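Local coordinates for Er-derived vesicles protein ERV41 (Saccharomyces cerevisiae, PDB 3ZLC) that travels in COPII-coated vesicles from the endoplasmic reticulum, where it is needed for efficient delivery of a subset of secretory proteins to the Golgi, at residues A[184-198]-A[209-221]. Residues are numbered along the deposited sequence; the frame is centred on the assembly and turned at random.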
ATOM      1  N   GLU A 184      -4.399   1.398  19.281  1.00 29.70           N
ATOM      2  CA  GLU A 184      -5.452   0.961  18.368  1.00 36.22           C
ATOM      3  C   GLU A 184      -4.916   0.018  17.289  1.00 38.01           C
ATOM      4  O   GLU A 184      -4.840   0.400  16.120  1.00 31.11           O
ATOM      5  CB  GLU A 184      -6.138   2.172  17.710  1.00 42.35           C
ATOM      6  CG  GLU A 184      -6.762   3.187  18.689  1.00 50.28           C
ATOM      7  CD  GLU A 184      -7.922   2.615  19.488  1.00 58.54           C
ATOM      8  OE1 GLU A 184      -8.542   1.631  19.031  1.00 61.15           O
ATOM      9  OE2 GLU A 184      -8.215   3.152  20.578  1.00 63.66           O
ATOM     10  N   PRO A 185      -4.557  -1.225  17.676  1.00 32.26           N
ATOM     11  CA  PRO A 185      -4.023  -2.200  16.711  1.00 30.19           C
ATOM     12  C   PRO A 185      -5.008  -2.586  15.609  1.00 22.45           C
ATOM     13  O   PRO A 185      -4.570  -2.907  14.503  1.00 27.17           O
ATOM     14  CB  PRO A 185      -3.728  -3.443  17.580  1.00 30.80           C
ATOM     15  CG  PRO A 185      -4.561  -3.267  18.836  1.00 31.10           C
ATOM     16  CD  PRO A 185      -4.599  -1.767  19.050  1.00 31.31           C
ATOM     17  N   LEU A 186      -6.308  -2.585  15.910  1.00 23.77           N
ATOM     18  CA  LEU A 186      -7.311  -3.046  14.945  1.00 22.10           C
ATOM     19  C   LEU A 186      -7.917  -1.911  14.120  1.00 26.89           C
ATOM     20  O   LEU A 186      -9.030  -2.021  13.586  1.00 28.81           O
ATOM     21  CB  LEU A 186      -8.402  -3.819  15.661  1.00 25.50           C
ATOM     22  CG  LEU A 186      -7.864  -5.096  16.310  1.00 29.21           C
ATOM     23  CD1 LEU A 186      -8.899  -5.758  17.213  1.00 40.49           C
ATOM     24  CD2 LEU A 186      -7.453  -6.021  15.197  1.00 29.20           C
ATOM     25  N   THR A 187      -7.180  -0.814  14.026  1.00 24.31           N
ATOM     26  CA  THR A 187      -7.590   0.303  13.190  1.00 22.90           C
ATOM     27  C   THR A 187      -7.629  -0.116  11.722  1.00 24.91           C
ATOM     28  O   THR A 187      -6.763  -0.854  11.248  1.00 28.94           O
ATOM     29  CB  THR A 187      -6.658   1.497  13.410  1.00 26.43           C
ATOM     30  OG1 THR A 187      -6.859   1.972  14.746  1.00 26.74           O
ATOM     31  CG2 THR A 187      -6.948   2.632  12.412  1.00 25.13           C
ATOM     32  N   THR A 188      -8.662   0.341  11.020  1.00 18.96           N
ATOM     33  CA  THR A 188      -8.781   0.139   9.581  1.00 23.02           C
ATOM     34  C   THR A 188      -8.283   1.389   8.865  1.00 30.06           C
ATOM     35  O   THR A 188      -8.735   2.503   9.156  1.00 25.32           O
ATOM     36  CB  THR A 188     -10.244  -0.090   9.202  1.00 28.45           C
ATOM     37  OG1 THR A 188     -10.632  -1.405   9.622  1.00 33.26           O
ATOM     38  CG2 THR A 188     -10.438   0.046   7.691  1.00 21.48           C
ATOM     39  N   TYR A 189      -7.356   1.202   7.933  1.00 15.75           N
ATOM     40  CA  TYR A 189      -6.815   2.305   7.168  1.00 17.53           C
ATOM     41  C   TYR A 189      -7.275   2.196   5.718  1.00 21.30           C
ATOM     42  O   TYR A 189      -7.159   1.130   5.095  1.00 21.10           O
ATOM     43  CB  TYR A 189      -5.278   2.270   7.230  1.00 20.65           C
ATOM     44  CG  TYR A 189      -4.713   2.349   8.643  1.00 17.23           C
ATOM     45  CD1 TYR A 189      -4.505   1.201   9.398  1.00 16.68           C
ATOM     46  CD2 TYR A 189      -4.372   3.579   9.208  1.00 22.71           C
ATOM     47  CE1 TYR A 189      -3.979   1.275  10.682  1.00 16.42           C
ATOM     48  CE2 TYR A 189      -3.846   3.663  10.483  1.00 24.18           C
ATOM     49  CZ  TYR A 189      -3.652   2.505  11.213  1.00 23.24           C
ATOM     50  OH  TYR A 189      -3.136   2.586  12.489  1.00 25.02           O
ATOM     51  N   VAL A 190      -7.793   3.295   5.174  1.00 15.69           N
ATOM     52  CA  VAL A 190      -8.263   3.296   3.787  1.00 14.14           C
ATOM     53  C   VAL A 190      -7.588   4.430   3.041  1.00 17.86           C
ATOM     54  O   VAL A 190      -7.640   5.584   3.483  1.00 18.20           O
ATOM     55  CB  VAL A 190      -9.791   3.471   3.700  1.00 17.67           C
ATOM     56  CG1 VAL A 190     -10.263   3.309   2.243  1.00 15.26           C
ATOM     57  CG2 VAL A 190     -10.495   2.440   4.586  1.00 21.66           C
ATOM     58  N   TYR A 191      -6.934   4.102   1.932  1.00 15.06           N
ATOM     59  CA  TYR A 191      -6.354   5.125   1.084  1.00 15.07           C
ATOM     60  C   TYR A 191      -7.126   5.205  -0.232  1.00 14.46           C
ATOM     61  O   TYR A 191      -7.313   4.184  -0.922  1.00 19.33           O
ATOM     62  CB  TYR A 191      -4.898   4.796   0.797  1.00 12.46           C
ATOM     63  CG  TYR A 191      -4.001   4.666   2.018  1.00 15.77           C
ATOM     64  CD1 TYR A 191      -3.406   5.789   2.593  1.00 15.09           C
ATOM     65  CD2 TYR A 191      -3.719   3.424   2.569  1.00 16.04           C
ATOM     66  CE1 TYR A 191      -2.556   5.677   3.702  1.00 18.23           C
ATOM     67  CE2 TYR A 191      -2.870   3.297   3.673  1.00 15.78           C
ATOM     68  CZ  TYR A 191      -2.285   4.434   4.225  1.00 18.10           C
ATOM     69  OH  TYR A 191      -1.448   4.318   5.321  1.00 15.46           O
ATOM     70  N   TYR A 192      -7.575   6.408  -0.578  1.00 15.29           N
ATOM     71  CA  TYR A 192      -8.240   6.643  -1.862  1.00 14.05           C
ATOM     72  C   TYR A 192      -7.289   7.312  -2.827  1.00 16.20           C
ATOM     73  O   TYR A 192      -7.003   8.509  -2.702  1.00 18.02           O
ATOM     74  CB  TYR A 192      -9.457   7.542  -1.674  1.00 13.99           C
ATOM     75  CG  TYR A 192     -10.577   6.874  -0.921  1.00 20.41           C
ATOM     76  CD1 TYR A 192     -10.630   6.921   0.467  1.00 16.33           C
ATOM     77  CD2 TYR A 192     -11.588   6.192  -1.599  1.00 21.69           C
ATOM     78  CE1 TYR A 192     -11.663   6.302   1.166  1.00 22.79           C
ATOM     79  CE2 TYR A 192     -12.626   5.577  -0.909  1.00 25.83           C
ATOM     80  CZ  TYR A 192     -12.650   5.635   0.469  1.00 24.82           C
ATOM     81  OH  TYR A 192     -13.666   5.018   1.157  1.00 30.44           O
ATOM     82  N   THR A 193      -6.821   6.550  -3.808  1.00 11.93           N
ATOM     83  CA  THR A 193      -5.790   7.050  -4.720  1.00 15.01           C
ATOM     84  C   THR A 193      -6.399   7.336  -6.079  1.00 20.52           C
ATOM     85  O   THR A 193      -7.180   6.526  -6.598  1.00 22.57           O
ATOM     86  CB  THR A 193      -4.638   6.037  -4.895  1.00 17.38           C
ATOM     87  OG1 THR A 193      -5.135   4.822  -5.489  1.00 15.33           O
ATOM     88  CG2 THR A 193      -3.972   5.753  -3.545  1.00 14.13           C
ATOM     89  N   SER A 194      -6.064   8.488  -6.654  1.00 14.83           N
ATOM     90  CA  SER A 194      -6.608   8.856  -7.963  1.00 12.70           C
ATOM     91  C   SER A 194      -5.421   8.946  -8.910  1.00 13.94           C
ATOM     92  O   SER A 194      -4.509   9.768  -8.716  1.00 14.43           O
ATOM     93  CB  SER A 194      -7.341  10.194  -7.891  1.00 15.00           C
ATOM     94  OG  SER A 194      -7.945  10.523  -9.144  1.00 20.76           O
ATOM     95  N   VAL A 195      -5.439   8.103  -9.938  1.00 16.21           N
ATOM     96  CA  VAL A 195      -4.260   7.820 -10.744  1.00 13.21           C
ATOM     97  C   VAL A 195      -4.338   8.543 -12.088  1.00 22.62           C
ATOM     98  O   VAL A 195      -5.354   8.469 -12.790  1.00 15.12           O
ATOM     99  CB  VAL A 195      -4.126   6.282 -10.952  1.00 15.84           C
ATOM    100  CG1 VAL A 195      -2.839   5.929 -11.704  1.00 12.65           C
ATOM    101  CG2 VAL A 195      -4.137   5.565  -9.596  1.00 11.78           C
ATOM    102  N   VAL A 196      -3.264   9.242 -12.440  1.00 17.01           N
ATOM    103  CA  VAL A 196      -3.215  10.005 -13.685  1.00 18.75           C
ATOM    104  C   VAL A 196      -2.111   9.444 -14.551  1.00 18.04           C
ATOM    105  O   VAL A 196      -0.961   9.380 -14.101  1.00 16.84           O
ATOM    106  CB  VAL A 196      -2.885  11.476 -13.407  1.00 22.29           C
ATOM    107  CG1 VAL A 196      -2.897  12.293 -14.714  1.00 24.47           C
ATOM    108  CG2 VAL A 196      -3.865  12.047 -12.431  1.00 25.22           C
ATOM    109  N   PRO A 197      -2.446   9.013 -15.792  1.00 15.47           N
ATOM    110  CA  PRO A 197      -1.388   8.520 -16.675  1.00 15.24           C
ATOM    111  C   PRO A 197      -0.626   9.708 -17.243  1.00 22.96           C
ATOM    112  O   PRO A 197      -1.219  10.754 -17.517  1.00 18.09           O
ATOM    113  CB  PRO A 197      -2.165   7.812 -17.797  1.00 24.36           C
ATOM    114  CG  PRO A 197      -3.473   8.593 -17.887  1.00 22.89           C
ATOM    115  CD  PRO A 197      -3.783   8.945 -16.425  1.00 20.69           C
ATOM    116  N   THR A 198       0.682   9.565 -17.418  1.00 18.57           N
ATOM    117  CA  THR A 198       1.462  10.687 -17.929  1.00 22.34           C
ATOM    118  C   THR A 198       2.316  10.284 -19.124  1.00 26.11           C
ATOM    119  O   THR A 198       2.762   9.142 -19.233  1.00 24.10           O
ATOM    120  CB  THR A 198       2.369  11.262 -16.847  1.00 25.48           C
ATOM    121  OG1 THR A 198       3.158  10.203 -16.282  1.00 29.67           O
ATOM    122  CG2 THR A 198       1.538  11.923 -15.760  1.00 20.99           C
ATOM    123  N   THR A 209       3.854   5.222 -17.423  1.00 17.78           N
ATOM    124  CA  THR A 209       4.078   6.147 -16.308  1.00 19.63           C
ATOM    125  C   THR A 209       2.782   6.727 -15.767  1.00 18.35           C
ATOM    126  O   THR A 209       1.920   7.174 -16.533  1.00 16.53           O
ATOM    127  CB  THR A 209       5.010   7.305 -16.722  1.00 22.10           C
ATOM    128  OG1 THR A 209       4.561   7.860 -17.969  1.00 18.50           O
ATOM    129  CG2 THR A 209       6.428   6.791 -16.891  1.00 15.96           C
ATOM    130  N   ASN A 210       2.654   6.721 -14.443  1.00 14.26           N
ATOM    131  CA  ASN A 210       1.462   7.247 -13.775  1.00 14.67           C
ATOM    132  C   ASN A 210       1.879   7.934 -12.502  1.00 14.55           C
ATOM    133  O   ASN A 210       2.878   7.548 -11.870  1.00 17.07           O
ATOM    134  CB  ASN A 210       0.500   6.111 -13.391  1.00 12.59           C
ATOM    135  CG  ASN A 210       0.059   5.292 -14.579  1.00 16.97           C
ATOM    136  OD1 ASN A 210      -0.986   5.557 -15.171  1.00 19.79           O
ATOM    137  ND2 ASN A 210       0.848   4.286 -14.934  1.00 17.77           N
ATOM    138  N   GLN A 211       1.103   8.934 -12.106  1.00 13.76           N
ATOM    139  CA  GLN A 211       1.263   9.525 -10.788  1.00 11.38           C
ATOM    140  C   GLN A 211      -0.106   9.555 -10.109  1.00 15.02           C
ATOM    141  O   GLN A 211      -1.151   9.459 -10.778  1.00 17.14           O
ATOM    142  CB  GLN A 211       1.853  10.938 -10.925  1.00 16.83           C
ATOM    143  CG  GLN A 211       1.004  11.913 -11.774  1.00 14.17           C
ATOM    144  CD  GLN A 211       1.801  13.146 -12.150  1.00 18.34           C
ATOM    145  OE1 GLN A 211       2.829  13.042 -12.826  1.00 20.45           O
ATOM    146  NE2 GLN A 211       1.353  14.319 -11.693  1.00 17.68           N
ATOM    147  N   TYR A 212      -0.121   9.650  -8.787  1.00 14.67           N
ATOM    148  CA  TYR A 212      -1.406   9.686  -8.099  1.00 12.20           C
ATOM    149  C   TYR A 212      -1.435  10.679  -6.960  1.00 14.50           C
ATOM    150  O   TYR A 212      -0.379  11.077  -6.417  1.00 16.41           O
ATOM    151  CB  TYR A 212      -1.840   8.288  -7.621  1.00 10.54           C
ATOM    152  CG  TYR A 212      -0.979   7.658  -6.536  1.00 11.27           C
ATOM    153  CD1 TYR A 212       0.185   6.969  -6.857  1.00 10.06           C
ATOM    154  CD2 TYR A 212      -1.375   7.700  -5.194  1.00 14.50           C
ATOM    155  CE1 TYR A 212       0.964   6.353  -5.864  1.00 12.29           C
ATOM    156  CE2 TYR A 212      -0.606   7.094  -4.196  1.00 12.11           C
ATOM    157  CZ  TYR A 212       0.539   6.420  -4.535  1.00 14.88           C
ATOM    158  OH  TYR A 212       1.294   5.843  -3.537  1.00 12.95           O
ATOM    159  N   SER A 213      -2.656  11.098  -6.633  1.00 12.23           N
ATOM    160  CA  SER A 213      -2.923  11.868  -5.432  1.00 13.17           C
ATOM    161  C   SER A 213      -3.732  10.962  -4.536  1.00 15.07           C
ATOM    162  O   SER A 213      -4.185   9.897  -4.972  1.00 12.21           O
ATOM    163  CB  SER A 213      -3.709  13.141  -5.744  1.00 15.79           C
ATOM    164  OG  SER A 213      -4.981  12.868  -6.335  1.00 14.62           O
ATOM    165  N   VAL A 214      -3.917  11.366  -3.287  1.00 12.29           N
ATOM    166  CA  VAL A 214      -4.529  10.462  -2.314  1.00 11.59           C
ATOM    167  C   VAL A 214      -5.226  11.262  -1.238  1.00 17.71           C
ATOM    168  O   VAL A 214      -4.828  12.398  -0.925  1.00 17.65           O
ATOM    169  CB  VAL A 214      -3.464   9.486  -1.719  1.00 15.19           C
ATOM    170  CG1 VAL A 214      -2.343  10.258  -1.071  1.00 19.37           C
ATOM    171  CG2 VAL A 214      -4.095   8.512  -0.711  1.00 14.51           C
ATOM    172  N   ASN A 215      -6.323  10.711  -0.731  1.00 12.82           N
ATOM    173  CA  ASN A 215      -6.901  11.201   0.517  1.00 14.07           C
ATOM    174  C   ASN A 215      -7.086   9.977   1.429  1.00 19.34           C
ATOM    175  O   ASN A 215      -7.197   8.842   0.925  1.00 17.96           O
ATOM    176  CB  ASN A 215      -8.155  12.087   0.304  1.00 17.95           C
ATOM    177  CG  ASN A 215      -9.302  11.369  -0.404  1.00 24.58           C
ATOM    178  OD1 ASN A 215      -9.990  10.541   0.195  1.00 19.03           O
ATOM    179  ND2 ASN A 215      -9.541  11.720  -1.667  1.00 19.34           N
ATOM    180  N   ASP A 216      -7.029  10.186   2.744  1.00 21.12           N
ATOM    181  CA  ASP A 216      -6.827   9.088   3.704  1.00 25.69           C
ATOM    182  C   ASP A 216      -7.954   9.023   4.713  1.00 23.35           C
ATOM    183  O   ASP A 216      -8.378  10.061   5.231  1.00 21.29           O
ATOM    184  CB  ASP A 216      -5.564   9.331   4.546  1.00 32.31           C
ATOM    185  CG  ASP A 216      -4.294   9.310   3.746  1.00 38.36           C
ATOM    186  OD1 ASP A 216      -4.333   9.130   2.514  1.00 39.01           O
ATOM    187  OD2 ASP A 216      -3.239   9.488   4.381  1.00 36.76           O
ATOM    188  N   TYR A 217      -8.397   7.811   5.032  1.00 20.23           N
ATOM    189  CA  TYR A 217      -9.410   7.612   6.079  1.00 24.37           C
ATOM    190  C   TYR A 217      -8.921   6.592   7.112  1.00 21.44           C
ATOM    191  O   TYR A 217      -8.095   5.726   6.797  1.00 25.79           O
ATOM    192  CB  TYR A 217     -10.735   7.133   5.464  1.00 24.74           C
ATOM    193  CG  TYR A 217     -11.564   8.222   4.811  1.00 28.55           C
ATOM    194  CD1 TYR A 217     -11.206   8.756   3.570  1.00 24.66           C
ATOM    195  CD2 TYR A 217     -12.710   8.709   5.430  1.00 30.03           C
ATOM    196  CE1 TYR A 217     -11.980   9.762   2.969  1.00 24.50           C
ATOM    197  CE2 TYR A 217     -13.488   9.697   4.840  1.00 31.98           C
ATOM    198  CZ  TYR A 217     -13.117  10.213   3.608  1.00 30.12           C
ATOM    199  OH  TYR A 217     -13.888  11.207   3.027  1.00 31.43           O
ATOM    200  N   ARG A 218      -9.414   6.708   8.349  1.00 21.13           N
ATOM    201  CA  ARG A 218      -9.110   5.734   9.393  1.00 25.29           C
ATOM    202  C   ARG A 218     -10.398   5.426  10.126  1.00 27.20           C
ATOM    203  O   ARG A 218     -11.215   6.324  10.324  1.00 23.11           O
ATOM    204  CB  ARG A 218      -8.098   6.292  10.391  1.00 35.05           C
ATOM    205  CG  ARG A 218      -6.665   6.129   9.971  1.00 52.10           C
ATOM    206  CD  ARG A 218      -5.726   6.643  11.049  1.00 64.77           C
ATOM    207  NE  ARG A 218      -5.947   8.059  11.317  1.00 73.78           N
ATOM    208  CZ  ARG A 218      -5.550   9.038  10.509  1.00 76.52           C
ATOM    209  NH1 ARG A 218      -4.915   8.755   9.375  1.00 74.72           N
ATOM    210  NH2 ARG A 218      -5.790  10.302  10.831  1.00 75.06           N
ATOM    211  N   TYR A 219     -10.591   4.168  10.518  1.00 25.32           N
ATOM    212  CA  TYR A 219     -11.781   3.783  11.282  1.00 29.17           C
ATOM    213  C   TYR A 219     -11.368   2.938  12.474  1.00 29.15           C
ATOM    214  O   TYR A 219     -10.611   1.976  12.324  1.00 25.02           O
ATOM    215  CB  TYR A 219     -12.750   2.974  10.407  1.00 36.60           C
ATOM    216  CG  TYR A 219     -13.265   3.729   9.203  1.00 41.82           C
ATOM    217  CD1 TYR A 219     -14.331   4.617   9.317  1.00 45.51           C
ATOM    218  CD2 TYR A 219     -12.681   3.560   7.957  1.00 34.46           C
ATOM    219  CE1 TYR A 219     -14.797   5.325   8.215  1.00 50.14           C
ATOM    220  CE2 TYR A 219     -13.140   4.263   6.841  1.00 36.88           C
ATOM    221  CZ  TYR A 219     -14.197   5.141   6.980  1.00 41.75           C
ATOM    222  OH  TYR A 219     -14.663   5.837   5.887  1.00 39.96           O
ATOM    223  N   LEU A 220     -11.868   3.282  13.654  1.00 27.08           N
ATOM    224  CA  LEU A 220     -11.586   2.503  14.861  1.00 30.25           C
ATOM    225  C   LEU A 220     -12.319   1.172  14.765  1.00 34.09           C
ATOM    226  O   LEU A 220     -13.379   1.102  14.136  1.00 35.62           O
ATOM    227  CB  LEU A 220     -12.054   3.250  16.108  1.00 39.31           C
ATOM    228  CG  LEU A 220     -11.507   4.653  16.394  1.00 50.99           C
ATOM    229  CD1 LEU A 220     -10.012   4.717  16.153  1.00 43.53           C
ATOM    230  CD2 LEU A 220     -12.239   5.732  15.592  1.00 62.07           C
ATOM    231  N   TYR A 221     -11.777   0.124  15.389  1.00 31.87           N
ATOM    232  CA  TYR A 221     -12.388  -1.202  15.297  1.00 34.69           C
ATOM    233  C   TYR A 221     -13.851  -1.235  15.751  1.00 43.33           C
ATOM    234  O   TYR A 221     -14.679  -1.935  15.150  1.00 42.46           O
ATOM    235  CB  TYR A 221     -11.577  -2.241  16.082  1.00 38.42           C
ATOM    236  CG  TYR A 221     -12.195  -3.630  16.038  1.00 44.97           C
ATOM    237  CD1 TYR A 221     -12.238  -4.347  14.846  1.00 45.37           C
ATOM    238  CD2 TYR A 221     -12.733  -4.219  17.181  1.00 45.67           C
ATOM    239  CE1 TYR A 221     -12.796  -5.607  14.784  1.00 46.93           C
ATOM    240  CE2 TYR A 221     -13.297  -5.489  17.131  1.00 47.54           C
ATOM    241  CZ  TYR A 221     -13.321  -6.175  15.923  1.00 51.94           C
ATOM    242  OH  TYR A 221     -13.871  -7.432  15.839  1.00 52.33           O
TER
HETATM  243  O   HOH W   1      -9.144   0.640  16.443  1.00 34.69           O
HETATM  244  O   HOH W   2     -11.195  -1.343  12.158  1.00 25.11           O
HETATM  245  O   HOH W   3      -4.797  12.623  -9.071  1.00 14.11           O
HETATM  246  O   HOH W   4       3.815  10.838 -13.771  1.00 32.03           O
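Leu-186 sets its CD1 methyl over one face of the Tyr-221 ring, 4.1 Å from the centroid, a CH-pi contact. Thr-187 CG2 lies over one face of the Tyr-189 ring, toward its rim, and Asn-215 O sits in plane at the edge of the Tyr-192 ring. Farther along, Val-190 CG2 lies in the plane of the Tyr-219 ring, at its edge, 3.9 Å from Tyr-219 CE2. The rings of Tyr-192 and Tyr-217 meet at 74°, with Tyr-192 CE1 3.5 Å from Tyr-217 CD1. With CG between its backbone N and carbonyl carbon (chi1 60°), Asn-215 carries OD1 to the in-plane edge of Tyr-217 and to 3.7 Å from Tyr-192 CD1. A glycine in place of Tyr-192 would probably leave one flank of Tyr-217 without its neighbour and set that ring freer to turn.

On the sheet face that carries Tyr-189, Tyr-191 and Thr-193, the Tyr-191 ring receives Asp-216 OD1 at its edge, 3.5 Å from Tyr-191 CD1, with ring and carboxylate nearly perpendicular (86°). The Tyr-191 hydroxyl bonds instead to His-156 and Gln-179. Arg-218 CG and CD cross the Tyr-189 ring obliquely, Arg-218 CG 3.5 Å from Tyr-189 CD2, so aliphatic carbons make this contact. Tyr-212 CD2 touches Thr-193 CG2, and the Tyr-212 hydroxyl bonds to Phe-161 O and Leu-174 N.

The backbones form a regular antiparallel hairpin: paired N-H...O bonds join Thr-188 with Tyr-219 and recur at every second residue as far as Val-196 with Gln-211. Strand 188-200 in turn adjoins strands 233-240 and 243-247 in parallel. The chemistry follows: Tyr-191, Thr-193 and Val-195 face strand 156-163, Thr-193 OG1 bonding to Lys-237 O of strand 233-240, and residues 188-198 are mostly buried, whereas Ser-213, Asn-215, Asp-216 and Tyr-217 are exposed, consistent with a solvent-facing edge of this lumenal domain.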